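Local atomic coordinates of aldehyde dehydrogenase (PDB entry 6K10), a protein that oxidises the aldehyde 4,4'-diaponeurosporen-4-al to 4,4'-diaponeurosporenoic acid with NAD+, a step in the synthesis of the carotenoid staphyloxanthin. Residues Tyr56-Lys61 with Glu148-Val153; Phe121-Gln126 with Gly248-Ala253. The protein carries 1 engineered substitution. All coordinates share one frame; numbering follows the deposited sequence.

Contact 1: residues Tyr56-Lys61 with Glu148-Val153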
loop_
_atom_site.group_PDB
_atom_site.type_symbol
_atom_site.label_atom_id
_atom_site.label_comp_id
_atom_site.label_asym_id
_atom_site.label_seq_id
_atom_site.Cartn_x
_atom_site.Cartn_y
_atom_site.Cartn_z
ATOM N N TYR A 56 0.510 5.700 33.987
ATOM C CA TYR A 56 -0.378 6.136 35.057
ATOM C C TYR A 56 -0.297 7.643 35.263
ATOM O O TYR A 56 -1.323 8.322 35.381
ATOM C CB TYR A 56 -0.030 5.402 36.350
ATOM C CG TYR A 56 -0.925 5.766 37.507
ATOM C CD1 TYR A 56 -2.228 5.294 37.574
ATOM C CD2 TYR A 56 -0.469 6.588 38.529
ATOM C CE1 TYR A 56 -3.051 5.624 38.629
ATOM C CE2 TYR A 56 -1.287 6.926 39.589
ATOM C CZ TYR A 56 -2.576 6.440 39.634
ATOM O OH TYR A 56 -3.398 6.771 40.687
ATOM N N THR A 57 0.919 8.187 35.313
ATOM C CA THR A 57 1.069 9.608 35.603
ATOM C C THR A 57 0.552 10.467 34.454
ATOM O O THR A 57 -0.075 11.508 34.685
ATOM C CB THR A 57 2.534 9.928 35.906
ATOM O OG1 THR A 57 2.962 9.173 37.046
ATOM C CG2 THR A 57 2.709 11.411 36.200
ATOM N N ASP A 58 0.781 10.039 33.213
ATOM C CA ASP A 58 0.439 10.865 32.060
ATOM C C ASP A 58 -1.009 10.712 31.612
ATOM O O ASP A 58 -1.602 11.688 31.138
ATOM C CB ASP A 58 1.369 10.545 30.883
ATOM C CG ASP A 58 2.808 10.941 31.153
ATOM O OD1 ASP A 58 3.068 11.569 32.201
ATOM O OD2 ASP A 58 3.675 10.641 30.304
ATOM N N LEU A 59 -1.597 9.521 31.751
ATOM C CA LEU A 59 -2.930 9.247 31.225
ATOM C C LEU A 59 -3.891 8.706 32.278
ATOM O O LEU A 59 -5.028 8.355 31.938
ATOM C CB LEU A 59 -2.842 8.263 30.055
ATOM C CG LEU A 59 -2.238 8.789 28.751
ATOM C CD1 LEU A 59 -1.979 7.650 27.778
ATOM C CD2 LEU A 59 -3.153 9.828 28.126
ATOM N N GLY A 60 -3.473 8.626 33.539
ATOM C CA GLY A 60 -4.308 8.006 34.554
ATOM C C GLY A 60 -4.635 6.561 34.260
ATOM O O GLY A 60 -5.666 6.056 34.717
ATOM N N LYS A 61 -3.778 5.878 33.505
ATOM C CA LYS A 61 -4.083 4.541 33.016
ATOM C C LYS A 61 -3.770 3.504 34.086
ATOM O O LYS A 61 -2.616 3.358 34.504
ATOM C CB LYS A 61 -3.298 4.258 31.737
ATOM C CG LYS A 61 -3.813 3.065 30.952
ATOM C CD LYS A 61 -3.160 2.990 29.581
ATOM C CE LYS A 61 -3.485 4.225 28.754
ATOM N NZ LYS A 61 -3.552 3.929 27.292
ATOM N N GLU A 148 5.063 14.102 22.736
ATOM C CA GLU A 148 5.537 14.856 23.885
ATOM C C GLU A 148 4.408 15.289 24.811
ATOM O O GLU A 148 4.685 15.853 25.876
ATOM C CB GLU A 148 6.337 16.082 23.427
ATOM C CG GLU A 148 5.513 17.173 22.767
ATOM C CD GLU A 148 6.275 18.483 22.668
ATOM O OE1 GLU A 148 5.685 19.487 22.220
ATOM O OE2 GLU A 148 7.468 18.506 23.040
ATOM N N LEU A 149 3.148 15.040 24.437
ATOM C CA LEU A 149 2.037 15.274 25.353
ATOM C C LEU A 149 2.026 14.275 26.499
ATOM O O LEU A 149 1.448 14.561 27.553
ATOM C CB LEU A 149 0.702 15.219 24.609
ATOM C CG LEU A 149 0.472 16.262 23.514
ATOM C CD1 LEU A 149 -0.982 16.248 23.062
ATOM C CD2 LEU A 149 0.878 17.647 23.992
ATOM N N THR A 150 2.634 13.109 26.309
ATOM C CA THR A 150 2.876 12.160 27.384
ATOM C C THR A 150 4.383 12.094 27.612
ATOM O O THR A 150 5.045 11.148 27.164
ATOM C CB THR A 150 2.295 10.787 27.040
ATOM O OG1 THR A 150 2.745 10.385 25.741
ATOM C CG2 THR A 150 0.774 10.850 27.034
ATOM N N PRO A 151 4.956 13.085 28.302
ATOM C CA PRO A 151 6.423 13.209 28.322
ATOM C C PRO A 151 7.122 12.158 29.164
ATOM O O PRO A 151 8.273 11.816 28.869
ATOM C CB PRO A 151 6.641 14.619 28.886
ATOM C CG PRO A 151 5.449 14.851 29.754
ATOM C CD PRO A 151 4.295 14.134 29.099
ATOM N N ASN A 152 6.482 11.648 30.217
ATOM C CA ASN A 152 7.114 10.592 30.999
ATOM C C ASN A 152 7.186 9.296 30.204
ATOM O O ASN A 152 8.193 8.581 30.259
ATOM C CB ASN A 152 6.361 10.385 32.311
ATOM C CG ASN A 152 6.522 11.555 33.258
ATOM O OD1 ASN A 152 7.604 11.782 33.799
ATOM N ND2 ASN A 152 5.448 12.310 33.455
ATOM N N VAL A 153 6.132 8.986 29.446
ATOM C CA VAL A 153 6.150 7.801 28.593
ATOM C C VAL A 153 7.223 7.936 27.520
ATOM O O VAL A 153 7.977 6.995 27.250
ATOM C CB VAL A 153 4.762 7.563 27.974
ATOM C CG1 VAL A 153 4.779 6.306 27.118
ATOM C CG2 VAL A 153 3.703 7.462 29.062
HETATM O O HOH W 1 0.571 13.607 30.109
#
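The last turn of helix 48-59 meets the first turn of helix 151-164, with the CA atoms of Asp58 and Thr150 5.4 Å apart. Gly60, with positive phi, is the first residue to leave the first helix. Asp58 carries most of the contact. Its CG lies anti to the carbonyl carbon (chi1 -66°), which sends the carboxylate onto the opening turn of the other helix. OD2 accepts the backbone N-H of Val153 at 3.1 Å, from above the carboxylate plane, and more weakly that of Asn152. OD1 turns its syn lone pair to Asn152 ND2. That bond is 2.8 Å long, almost straight (176°), and lies in the amide plane. CG2 of Thr150 packs against Asp58 CB, and lies 4.0 Å from Leu59 CG. Val153 CG2 comes within 3.4 Å of Asp58 OD2. A water sits between Asp58 O and Leu149 O. Thr150 holds the N-cap position, but its side chain makes no capping bond. Asp58 thus brings acceptors to the start of the helix from elsewhere in the chain. Two good N-H bonds and one weak one grip a buried carboxylate, and the positive end of the helix dipole would probably help keep it ionised.

Contact 2: residues Phe121-Gln126 with Gly248-Ala253. Engineered in segment 248-253: Ser251 (natural residue Cys).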
loop_
_atom_site.group_PDB
_atom_site.type_symbol
_atom_site.label_atom_id
_atom_site.label_comp_id
_atom_site.label_asym_id
_atom_site.label_seq_id
_atom_site.Cartn_x
_atom_site.Cartn_y
_atom_site.Cartn_z
ATOM N N PHE A 121 -0.418 10.463 21.520
ATOM C CA PHE A 121 -0.413 10.439 22.977
ATOM C C PHE A 121 -1.300 9.363 23.595
ATOM O O PHE A 121 -1.099 9.035 24.770
ATOM C CB PHE A 121 -0.853 11.808 23.527
ATOM C CG PHE A 121 -2.336 12.081 23.368
ATOM C CD1 PHE A 121 -3.256 11.583 24.279
ATOM C CD2 PHE A 121 -2.803 12.861 22.328
ATOM C CE1 PHE A 121 -4.606 11.828 24.138
ATOM C CE2 PHE A 121 -4.155 13.121 22.190
ATOM C CZ PHE A 121 -5.058 12.605 23.099
ATOM N N ASN A 122 -2.292 8.837 22.868
ATOM C CA ASN A 122 -3.375 8.122 23.537
ATOM C C ASN A 122 -3.008 6.691 23.913
ATOM O O ASN A 122 -3.381 6.227 24.996
ATOM C CB ASN A 122 -4.641 8.155 22.672
ATOM C CG ASN A 122 -4.447 7.541 21.300
ATOM O OD1 ASN A 122 -3.426 7.744 20.649
ATOM N ND2 ASN A 122 -5.450 6.795 20.844
ATOM N N TYR A 123 -2.296 5.972 23.049
ATOM C CA TYR A 123 -1.649 4.714 23.411
ATOM C C TYR A 123 -0.171 4.890 23.091
ATOM O O TYR A 123 0.353 4.304 22.133
ATOM C CB TYR A 123 -2.264 3.519 22.689
ATOM C CG TYR A 123 -3.703 3.280 23.089
ATOM C CD1 TYR A 123 -4.731 4.013 22.512
ATOM C CD2 TYR A 123 -4.031 2.343 24.059
ATOM C CE1 TYR A 123 -6.046 3.811 22.878
ATOM C CE2 TYR A 123 -5.345 2.130 24.431
ATOM C CZ TYR A 123 -6.348 2.869 23.838
ATOM O OH TYR A 123 -7.658 2.665 24.204
ATOM N N PRO A 124 0.530 5.703 23.887
ATOM C CA PRO A 124 1.838 6.218 23.457
ATOM C C PRO A 124 2.921 5.164 23.419
ATOM O O PRO A 124 3.947 5.379 22.760
ATOM C CB PRO A 124 2.144 7.296 24.503
ATOM C CG PRO A 124 1.413 6.839 25.728
ATOM C CD PRO A 124 0.170 6.143 25.246
ATOM N N PHE A 125 2.728 4.037 24.096
ATOM C CA PHE A 125 3.689 2.943 24.079
ATOM C C PHE A 125 3.370 1.959 22.955
ATOM O O PHE A 125 4.225 1.675 22.111
ATOM C CB PHE A 125 3.699 2.257 25.451
ATOM C CG PHE A 125 4.663 1.113 25.564
ATOM C CD1 PHE A 125 4.262 -0.179 25.269
ATOM C CD2 PHE A 125 5.965 1.326 25.984
ATOM C CE1 PHE A 125 5.144 -1.235 25.377
ATOM C CE2 PHE A 125 6.852 0.273 26.098
ATOM C CZ PHE A 125 6.441 -1.010 25.794
ATOM N N GLN A 126 2.133 1.452 22.924
ATOM C CA GLN A 126 1.744 0.472 21.910
ATOM C C GLN A 126 1.896 1.023 20.498
ATOM O O GLN A 126 2.339 0.308 19.591
ATOM C CB GLN A 126 0.307 0.005 22.154
ATOM C CG GLN A 126 -0.431 -0.485 20.913
ATOM C CD GLN A 126 0.001 -1.865 20.460
ATOM O OE1 GLN A 126 0.835 -2.513 21.095
ATOM N NE2 GLN A 126 -0.569 -2.325 19.353
ATOM N N GLY A 248 -12.115 7.339 26.667
ATOM C CA GLY A 248 -12.580 7.699 25.343
ATOM C C GLY A 248 -11.510 8.133 24.368
ATOM O O GLY A 248 -11.842 8.470 23.224
ATOM N N GLN A 249 -10.243 8.126 24.770
ATOM C CA GLN A 249 -9.158 8.613 23.920
ATOM C C GLN A 249 -8.647 7.468 23.040
ATOM O O GLN A 249 -7.529 6.969 23.177
ATOM C CB GLN A 249 -8.061 9.225 24.782
ATOM C CG GLN A 249 -8.602 10.336 25.681
ATOM C CD GLN A 249 -7.620 10.792 26.740
ATOM O OE1 GLN A 249 -7.094 11.903 26.677
ATOM N NE2 GLN A 249 -7.383 9.942 27.733
ATOM N N THR A 250 -9.509 7.062 22.110
ATOM C CA THR A 250 -9.248 5.935 21.226
ATOM C C THR A 250 -9.805 6.249 19.846
ATOM O O THR A 250 -10.924 6.752 19.720
ATOM C CB THR A 250 -9.880 4.645 21.767
ATOM O OG1 THR A 250 -9.500 4.464 23.136
ATOM C CG2 THR A 250 -9.425 3.441 20.958
ATOM N N SER A 251 -9.016 5.945 18.813
ATOM C CA SER A 251 -9.450 6.244 17.454
ATOM C C SER A 251 -10.604 5.357 17.007
ATOM O O SER A 251 -11.363 5.747 16.113
ATOM C CB SER A 251 -8.270 6.118 16.490
ATOM O OG SER A 251 -7.771 4.793 16.464
ATOM N N VAL A 252 -10.764 4.185 17.610
ATOM C CA VAL A 252 -11.867 3.291 17.284
ATOM C C VAL A 252 -12.900 3.256 18.411
ATOM O O VAL A 252 -13.752 2.370 18.447
ATOM C CB VAL A 252 -11.362 1.880 16.938
ATOM C CG1 VAL A 252 -10.388 1.940 15.765
ATOM C CG2 VAL A 252 -10.701 1.246 18.139
ATOM N N ALA A 253 -12.838 4.213 19.330
ATOM C CA ALA A 253 -13.877 4.326 20.336
ATOM C C ALA A 253 -15.192 4.738 19.680
ATOM O O ALA A 253 -15.200 5.518 18.724
ATOM C CB ALA A 253 -13.495 5.349 21.399
#
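This contact lies at the predicted active site of this aldehyde dehydrogenase, between two loops. The loop between strand 104-118 and helix 126-138 faces the loop that carries Ser251. Ser251 is an engineered residue in place of the natural Cys, at the predicted catalytic position, and its side chain lies about 6 Å from that of Glu217, also predicted to be catalytic. Asn122 reaches across with CG between its backbone N and carbonyl carbon (chi1 59°). ND2 donates to Gln249 O at 3.1 Å and 154°. The acceptor lies in the amide plane of Asn122, but the donor stands well above the carbonyl plane of Gln249. Asn246 ND2 is a second donor to Gln249 O, and Lys61 makes a cation-pi contact with the Tyr123 ring. Asn122 ND2 also lies at the edge of the Tyr123 ring, in its plane. Tyr123 meets the other loop tip to tip. Its OH is hydrogen-bonded to Thr250 OG1 at 2.8 Å, in the ring plane, and either hydroxyl may be the donor. The Phe121 ring brings its CE1 edge to Gln249 OE1 at 3.6 Å, and the two side chains cross at about a right angle. The Gln249 amide is held in turn by Arg291 O and Val293 N. Gln249 centres an inverse gamma turn, and a type I turn runs from Thr250 to Ala253. Asn122 ND2 is 4.2 Å from Ser251 N. In this family the asparagine of this loop and the backbone N-H of the catalytic cysteine form the oxyanion hole. The placement of Asn122, fixed partly through Gln249 O, is consistent with that site.

Overall arrangement
From the N terminus the chain passes 56-61, then 121-126, 148-153 and 248-253. The segments alternate, so the two contacts cross. Contact 1 closes a loop of 86 residues that includes helix 63-89 and strand 104-118. It joins two helices beside the sheet of the coenzyme-binding region. Contact 2 closes a loop of 121 residues and ties this region to the second sheet, through the loop before strand 256-260. The contact centres lie 12 Å apart and the two touch directly. Lys61 NZ is 3.3 Å from Asn122 O, a probable hydrogen bond, and Leu59 packs on Phe121 and Asn122. Thr150 rests on Pro124.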